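Local structure of beta-glucuronidase (Dictyoglomus thermophilum, 6XXW) at residues F199-E204 and A210-S215. The protein probably hydrolyses beta-D-glucuronides, releasing glucuronic acid, as a glycoside hydrolase of family 2. Sequence-based numbering, arbitrary orientation.
Sequences FSVITE and ALVKYS
Ser200, Ile202 and Glu204 pair with Ser215, Lys213 and Leu211 through six backbone hydrogen bonds, two to each pair. The two shortest are Lys213 N to Ile202 O and Leu211 N to Glu204 O, both 2.8 Å. Val201 with Tyr214 and Thr203 with Val212 are the non-hydrogen-bonded pairs between them. There CA-H groups approach carbonyls, as from Tyr214 CA to Ser200 O at 3.1 Å. This is the regular antiparallel pairing of a beta hairpin.

One salt bridge crosses the strands diagonally on the face of Ile202. Lys213 NZ meets Glu204 OE1 at 3.0 Å, on the syn side and 34° out of the carboxylate plane. In both residues CG lies anti to the carbonyl carbon (chi1 -61° in Glu204) and the chain runs extended beyond it, bringing the charged ends together. An alanine in place of Glu204 would probably leave the Lys213 ammonium without this mate and its chain freer to swing.

Apolar contacts lie on the other face. Val201 CG1, anti to its own backbone N (chi1 164°), touches Val212 CG1 at 3.6 Å. Val212 CG2 lies beside Thr203 CG2 at 4.0 Å. Val201 CG2 sits at the Phe199 ring edge, in plane.

Strand 242-248 flanks 209-217 in a three-stranded sheet of the immunoglobulin-like beta-sandwich domain. Val201 and Val212 pack on Ile280 of strand 273-280, while Phe199 rests on strands 257-268 and 273-280 of the facing sheet.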
loop_
_atom_site.group_PDB
_atom_site.type_symbol
_atom_site.label_atom_id
_atom_site.label_comp_id
_atom_site.label_asym_id
_atom_site.label_seq_id
_atom_site.Cartn_x
_atom_site.Cartn_y
_atom_site.Cartn_z
ATOM N N PHE A 199 21.835 30.450 -34.360
ATOM C CA PHE A 199 23.049 29.953 -34.979
ATOM C C PHE A 199 22.912 28.449 -35.105
ATOM O O PHE A 199 22.129 27.821 -34.393
ATOM C CB PHE A 199 24.298 30.332 -34.168
ATOM C CG PHE A 199 24.326 29.711 -32.813
ATOM C CD1 PHE A 199 23.711 30.340 -31.737
ATOM C CD2 PHE A 199 24.946 28.495 -32.606
ATOM C CE1 PHE A 199 23.709 29.755 -30.484
ATOM C CE2 PHE A 199 24.946 27.900 -31.333
ATOM C CZ PHE A 199 24.327 28.535 -30.284
ATOM N N SER A 200 23.673 27.883 -36.025
ATOM C CA SER A 200 23.726 26.447 -36.237
ATOM C C SER A 200 25.154 25.982 -36.036
ATOM O O SER A 200 26.098 26.650 -36.469
ATOM C CB SER A 200 23.253 26.062 -37.641
ATOM O OG SER A 200 21.868 26.311 -37.774
ATOM N N VAL A 201 25.303 24.841 -35.370
ATOM C CA VAL A 201 26.597 24.221 -35.139
ATOM C C VAL A 201 26.530 22.780 -35.627
ATOM O O VAL A 201 25.549 22.076 -35.366
ATOM C CB VAL A 201 26.984 24.295 -33.647
ATOM C CG1 VAL A 201 28.093 23.337 -33.340
ATOM C CG2 VAL A 201 27.421 25.712 -33.310
ATOM N N ILE A 202 27.550 22.356 -36.365
ATOM C CA ILE A 202 27.731 20.957 -36.735
ATOM C C ILE A 202 29.158 20.569 -36.377
ATOM O O ILE A 202 30.094 21.339 -36.619
ATOM C CB ILE A 202 27.459 20.711 -38.232
ATOM C CG1 ILE A 202 26.023 21.106 -38.590
ATOM C CG2 ILE A 202 27.701 19.253 -38.591
ATOM C CD1 ILE A 202 25.808 21.343 -40.078
ATOM N N THR A 203 29.333 19.384 -35.805
ATOM C CA THR A 203 30.658 18.911 -35.431
ATOM C C THR A 203 31.069 17.727 -36.301
ATOM O O THR A 203 30.253 16.855 -36.615
ATOM C CB THR A 203 30.721 18.538 -33.945
ATOM O OG1 THR A 203 29.860 17.428 -33.681
ATOM C CG2 THR A 203 30.308 19.725 -33.078
ATOM N N GLU A 204 32.334 17.734 -36.718
ATOM C CA GLU A 204 32.924 16.692 -37.542
ATOM C C GLU A 204 34.250 16.280 -36.922
ATOM O O GLU A 204 34.880 17.049 -36.191
ATOM C CB GLU A 204 33.166 17.162 -38.990
ATOM C CG GLU A 204 31.919 17.583 -39.754
ATOM C CD GLU A 204 32.243 18.158 -41.131
ATOM O OE1 GLU A 204 31.327 18.707 -41.781
ATOM O OE2 GLU A 204 33.414 18.064 -41.565
ATOM N N ALA A 210 38.880 17.864 -34.146
ATOM C CA ALA A 210 37.462 18.024 -34.393
ATOM C C ALA A 210 37.226 19.410 -34.973
ATOM O O ALA A 210 37.968 20.359 -34.684
ATOM C CB ALA A 210 36.641 17.829 -33.113
ATOM N N LEU A 211 36.206 19.517 -35.816
ATOM C CA LEU A 211 35.785 20.791 -36.376
ATOM C C LEU A 211 34.400 21.126 -35.860
ATOM O O LEU A 211 33.519 20.263 -35.811
ATOM C CB LEU A 211 35.773 20.756 -37.900
ATOM C CG LEU A 211 37.019 20.113 -38.491
ATOM C CD1 LEU A 211 36.659 19.502 -39.824
ATOM C CD2 LEU A 211 38.105 21.166 -38.624
ATOM N N VAL A 212 34.224 22.367 -35.451
ATOM C CA VAL A 212 32.922 22.896 -35.100
ATOM C C VAL A 212 32.594 23.914 -36.175
ATOM O O VAL A 212 33.188 24.999 -36.208
ATOM C CB VAL A 212 32.917 23.522 -33.699
ATOM C CG1 VAL A 212 31.583 24.168 -33.421
ATOM C CG2 VAL A 212 33.239 22.467 -32.641
ATOM N N LYS A 213 31.686 23.555 -37.080
ATOM C CA LYS A 213 31.284 24.451 -38.158
ATOM C C LYS A 213 30.045 25.228 -37.743
ATOM O O LYS A 213 29.134 24.679 -37.123
ATOM C CB LYS A 213 31.010 23.668 -39.441
ATOM C CG LYS A 213 32.212 22.897 -39.959
ATOM C CD LYS A 213 31.810 21.982 -41.116
ATOM C CE LYS A 213 33.011 21.538 -41.932
ATOM N NZ LYS A 213 32.604 20.945 -43.242
ATOM N N TYR A 214 30.015 26.517 -38.064
ATOM C CA TYR A 214 28.937 27.342 -37.549
ATOM C C TYR A 214 28.481 28.341 -38.598
ATOM O O TYR A 214 29.238 28.739 -39.488
ATOM C CB TYR A 214 29.340 28.075 -36.256
ATOM C CG TYR A 214 30.314 29.223 -36.468
ATOM C CD1 TYR A 214 29.856 30.513 -36.764
ATOM C CD2 TYR A 214 31.688 29.015 -36.382
ATOM C CE1 TYR A 214 30.762 31.576 -36.969
ATOM C CE2 TYR A 214 32.594 30.063 -36.592
ATOM C CZ TYR A 214 32.120 31.333 -36.887
ATOM O OH TYR A 214 33.008 32.369 -37.089
ATOM N N SER A 215 27.223 28.738 -38.461
ATOM C CA SER A 215 26.609 29.825 -39.204
ATOM C C SER A 215 25.709 30.584 -38.249
ATOM O O SER A 215 25.028 29.972 -37.421
ATOM C CB SER A 215 25.801 29.283 -40.396
ATOM O OG SER A 215 25.751 30.259 -41.414
#